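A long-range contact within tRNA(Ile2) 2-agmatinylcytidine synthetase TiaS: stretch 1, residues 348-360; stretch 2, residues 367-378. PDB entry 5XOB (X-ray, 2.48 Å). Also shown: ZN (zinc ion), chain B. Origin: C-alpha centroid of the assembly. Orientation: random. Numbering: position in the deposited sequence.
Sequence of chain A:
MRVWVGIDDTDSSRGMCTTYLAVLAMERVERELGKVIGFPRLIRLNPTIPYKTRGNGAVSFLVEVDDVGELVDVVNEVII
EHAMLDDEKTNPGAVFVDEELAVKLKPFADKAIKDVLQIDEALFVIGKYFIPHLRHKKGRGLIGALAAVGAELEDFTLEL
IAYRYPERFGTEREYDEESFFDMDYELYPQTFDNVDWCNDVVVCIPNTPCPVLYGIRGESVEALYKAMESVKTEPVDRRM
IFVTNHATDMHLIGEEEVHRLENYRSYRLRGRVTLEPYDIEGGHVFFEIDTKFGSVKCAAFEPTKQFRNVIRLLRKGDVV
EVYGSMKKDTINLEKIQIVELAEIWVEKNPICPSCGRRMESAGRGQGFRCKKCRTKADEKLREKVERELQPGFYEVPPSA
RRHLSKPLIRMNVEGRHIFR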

# COMPACT_ATOMS: atom_id res chain seq x y z
N LYS A 348 -29.17 -33.97 -7.03
CA LYS A 348 -30.16 -33.33 -7.88
C LYS A 348 -30.81 -34.30 -8.86
O LYS A 348 -30.37 -35.43 -9.01
CB LYS A 348 -29.51 -32.18 -8.64
CG LYS A 348 -28.53 -32.59 -9.72
CD LYS A 348 -27.74 -31.39 -10.21
CE LYS A 348 -27.41 -31.48 -11.69
NZ LYS A 348 -26.52 -30.37 -12.13
N ASN A 349 -31.87 -33.84 -9.52
CA ASN A 349 -32.59 -34.70 -10.44
C ASN A 349 -31.75 -35.07 -11.64
O ASN A 349 -30.94 -34.26 -12.10
CB ASN A 349 -33.89 -34.05 -10.91
CG ASN A 349 -34.97 -34.08 -9.85
OD1 ASN A 349 -34.68 -34.23 -8.66
ND2 ASN A 349 -36.22 -33.93 -10.27
N PRO A 350 -31.95 -36.29 -12.17
CA PRO A 350 -31.20 -36.77 -13.32
C PRO A 350 -31.51 -35.97 -14.58
O PRO A 350 -32.64 -35.52 -14.76
CB PRO A 350 -31.67 -38.22 -13.48
CG PRO A 350 -32.49 -38.54 -12.29
CD PRO A 350 -33.00 -37.24 -11.77
N ILE A 351 -30.50 -35.81 -15.43
CA ILE A 351 -30.66 -35.16 -16.72
C ILE A 351 -31.14 -36.21 -17.72
O ILE A 351 -30.57 -37.30 -17.81
CB ILE A 351 -29.32 -34.55 -17.20
CG1 ILE A 351 -28.80 -33.49 -16.20
CG2 ILE A 351 -29.45 -33.96 -18.60
CD1 ILE A 351 -29.77 -32.36 -15.90
N CYS A 352 -32.19 -35.89 -18.47
CA CYS A 352 -32.70 -36.79 -19.51
C CYS A 352 -31.64 -37.04 -20.59
O CYS A 352 -31.05 -36.09 -21.09
CB CYS A 352 -33.96 -36.23 -20.16
SG CYS A 352 -34.60 -37.27 -21.49
N PRO A 353 -31.41 -38.31 -20.95
CA PRO A 353 -30.32 -38.66 -21.87
C PRO A 353 -30.60 -38.27 -23.32
O PRO A 353 -29.66 -38.05 -24.09
CB PRO A 353 -30.22 -40.19 -21.76
CG PRO A 353 -31.19 -40.60 -20.70
CD PRO A 353 -32.20 -39.50 -20.60
N SER A 354 -31.88 -38.21 -23.69
CA SER A 354 -32.27 -37.83 -25.04
C SER A 354 -32.22 -36.31 -25.22
O SER A 354 -31.32 -35.79 -25.88
CB SER A 354 -33.68 -38.33 -25.37
OG SER A 354 -34.21 -37.65 -26.50
N CYS A 355 -33.18 -35.62 -24.62
CA CYS A 355 -33.34 -34.18 -24.84
C CYS A 355 -32.39 -33.33 -24.00
O CYS A 355 -32.17 -32.15 -24.30
CB CYS A 355 -34.78 -33.76 -24.56
SG CYS A 355 -35.16 -33.68 -22.80
N GLY A 356 -31.84 -33.90 -22.93
CA GLY A 356 -30.87 -33.19 -22.10
C GLY A 356 -31.46 -32.27 -21.05
O GLY A 356 -30.70 -31.65 -20.30
N ARG A 357 -32.78 -32.15 -20.97
CA ARG A 357 -33.39 -31.32 -19.92
C ARG A 357 -33.45 -32.10 -18.61
O ARG A 357 -33.19 -33.30 -18.58
CB ARG A 357 -34.76 -30.75 -20.33
CG ARG A 357 -35.97 -31.68 -20.22
CD ARG A 357 -37.07 -31.12 -19.31
NE ARG A 357 -37.47 -29.74 -19.62
CZ ARG A 357 -38.41 -29.06 -18.96
NH1 ARG A 357 -39.06 -29.61 -17.93
NH2 ARG A 357 -38.69 -27.81 -19.31
N ARG A 358 -33.80 -31.40 -17.54
CA ARG A 358 -33.90 -32.02 -16.22
C ARG A 358 -35.17 -32.87 -16.12
O ARG A 358 -36.25 -32.43 -16.52
CB ARG A 358 -33.94 -30.93 -15.15
CG ARG A 358 -33.53 -31.39 -13.76
CD ARG A 358 -34.06 -30.44 -12.70
NE ARG A 358 -35.50 -30.64 -12.53
CZ ARG A 358 -36.14 -30.74 -11.36
NH1 ARG A 358 -37.45 -30.93 -11.36
NH2 ARG A 358 -35.49 -30.65 -10.20
N MET A 359 -35.03 -34.08 -15.58
CA MET A 359 -36.19 -34.96 -15.38
C MET A 359 -37.03 -34.46 -14.21
O MET A 359 -36.49 -34.10 -13.16
CB MET A 359 -35.75 -36.41 -15.08
CG MET A 359 -35.36 -37.23 -16.30
SD MET A 359 -35.50 -39.01 -15.99
CE MET A 359 -35.00 -39.66 -17.57
N GLU A 360 -38.35 -34.45 -14.41
CA GLU A 360 -39.28 -34.09 -13.35
C GLU A 360 -39.58 -35.32 -12.49
O GLU A 360 -39.57 -36.44 -13.00
CB GLU A 360 -40.57 -33.48 -13.93
CG GLU A 360 -41.48 -34.45 -14.69
CD GLU A 360 -42.62 -33.75 -15.44
OE1 GLU A 360 -42.65 -32.50 -15.48
OE2 GLU A 360 -43.48 -34.46 -16.00
N GLY A 367 -39.58 -42.37 -8.49
CA GLY A 367 -38.40 -42.02 -9.26
C GLY A 367 -38.64 -40.82 -10.17
O GLY A 367 -39.39 -39.91 -9.81
N PHE A 368 -38.02 -40.82 -11.35
CA PHE A 368 -38.07 -39.66 -12.26
C PHE A 368 -38.39 -40.05 -13.70
O PHE A 368 -38.25 -41.20 -14.11
CB PHE A 368 -36.76 -38.87 -12.20
CG PHE A 368 -36.24 -38.67 -10.81
CD1 PHE A 368 -36.67 -37.59 -10.04
CD2 PHE A 368 -35.34 -39.57 -10.24
CE1 PHE A 368 -36.20 -37.41 -8.75
CE2 PHE A 368 -34.87 -39.40 -8.95
CZ PHE A 368 -35.30 -38.31 -8.20
N ARG A 369 -38.82 -39.05 -14.46
CA ARG A 369 -39.34 -39.24 -15.81
C ARG A 369 -39.02 -38.03 -16.67
O ARG A 369 -38.72 -36.95 -16.16
CB ARG A 369 -40.85 -39.44 -15.76
N CYS A 370 -39.07 -38.23 -17.98
CA CYS A 370 -39.13 -37.13 -18.92
C CYS A 370 -40.25 -37.47 -19.87
O CYS A 370 -40.11 -38.37 -20.69
CB CYS A 370 -37.81 -36.97 -19.67
SG CYS A 370 -37.96 -36.02 -21.19
N LYS A 371 -41.38 -36.77 -19.72
CA LYS A 371 -42.62 -37.11 -20.42
C LYS A 371 -42.58 -36.84 -21.94
O LYS A 371 -43.30 -37.49 -22.70
CB LYS A 371 -43.79 -36.38 -19.78
N LYS A 372 -41.73 -35.91 -22.38
CA LYS A 372 -41.68 -35.49 -23.79
C LYS A 372 -40.86 -36.47 -24.64
O LYS A 372 -41.15 -36.69 -25.81
CB LYS A 372 -41.18 -34.04 -23.97
CG LYS A 372 -39.88 -33.67 -23.25
CD LYS A 372 -40.07 -32.57 -22.20
CE LYS A 372 -40.86 -32.99 -20.95
NZ LYS A 372 -40.03 -33.18 -19.73
N CYS A 373 -39.82 -37.04 -24.03
CA CYS A 373 -39.25 -38.29 -24.50
C CYS A 373 -40.06 -39.36 -23.78
O CYS A 373 -41.08 -39.05 -23.18
CB CYS A 373 -37.77 -38.34 -24.16
SG CYS A 373 -36.93 -36.83 -24.68
N ARG A 374 -39.65 -40.62 -23.83
CA ARG A 374 -40.36 -41.64 -23.06
C ARG A 374 -39.42 -42.26 -22.02
O ARG A 374 -39.41 -43.48 -21.82
CB ARG A 374 -40.96 -42.71 -23.98
N THR A 375 -38.65 -41.40 -21.35
CA THR A 375 -37.49 -41.85 -20.58
C THR A 375 -37.68 -41.82 -19.06
O THR A 375 -38.57 -41.16 -18.53
CB THR A 375 -36.24 -41.04 -20.96
OG1 THR A 375 -36.42 -39.67 -20.59
CG2 THR A 375 -36.00 -41.12 -22.46
N LYS A 376 -36.80 -42.55 -18.38
CA LYS A 376 -36.96 -42.91 -16.98
C LYS A 376 -35.61 -42.99 -16.27
O LYS A 376 -34.58 -43.23 -16.90
CB LYS A 376 -37.63 -44.29 -16.92
CG LYS A 376 -38.99 -44.35 -16.25
CD LYS A 376 -39.07 -45.50 -15.25
CE LYS A 376 -37.97 -45.40 -14.19
NZ LYS A 376 -38.30 -46.06 -12.90
N ALA A 377 -35.62 -42.80 -14.95
CA ALA A 377 -34.44 -43.04 -14.11
C ALA A 377 -34.87 -43.06 -12.65
O ALA A 377 -35.85 -42.43 -12.28
CB ALA A 377 -33.40 -41.96 -14.33
N ASP A 378 -34.13 -43.79 -11.81
CA ASP A 378 -34.59 -44.09 -10.44
C ASP A 378 -33.92 -43.29 -9.31
O ASP A 378 -34.53 -43.12 -8.24
CB ASP A 378 -34.47 -45.60 -10.15
CG ASP A 378 -35.77 -46.35 -10.38
OD1 ASP A 378 -36.81 -45.96 -9.81
OD2 ASP A 378 -35.74 -47.35 -11.14
ZN ZN B . -36.05 -35.64 -22.62

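A single zinc ion ties the two stretches together, each contributing two cysteines. Zinc lies 2.5 Å from Cys352 SG and 2.2 Å from Cys355 SG in the first stretch, and 2.4 Å from Cys370 SG and 2.5 Å from Cys373 SG in the second. Cysteine suits these places because its soft thiolate sulfur binds zinc strongly. The sulfurs of Cys352 and Cys370 are 3.6 Å apart, SG to SG, beyond disulfide length: the metal, not a covalent bond, joins them. Backbone amides also support the sulfurs, with Arg357 N donating to Cys355 SG (3.4 Å) and Cys373 N to Cys370 SG (3.5 Å). Gly356 has a phi of 83°, and a CB there would jam against the preceding carbonyl oxygen, so glycine fits this turn.

Beyond the metal, one side chain has the largest area covered by the other stretch. The long, flexible thioether of Met359 lets SD approach Ala377 CB (4.0 Å) while CE lies 3.3 Å from Thr375 OG1; nearer the backbone, its CB packs 3.9 Å from Phe368 CB. The small methyl of Ala377 meets the proline ring, with Pro350 CG 4.1 Å from Ala377 CB. Pro350 in turn lays CD over one face of the Phe368 ring, 3.8 Å from the centroid and 19° off its normal, a CH-pi contact well served by a rigid ring against a flat aromatic one.

At the end of the first stretch, Glu360 and Arg369 form an antiparallel bridge. Arg369 N donates to Glu360 O at 3.1 Å with good geometry; the return bond, Glu360 N to Arg369 O, is equally long but weak, its angle only 124°. Asn349 steadies this region from within its own stretch, its ND2 donating to Met359 O (2.9 Å), a role suited to a side-chain amide. On the surface, Arg357 NH1 and Lys372 NZ stand 4.1 Å apart, like charges without attraction.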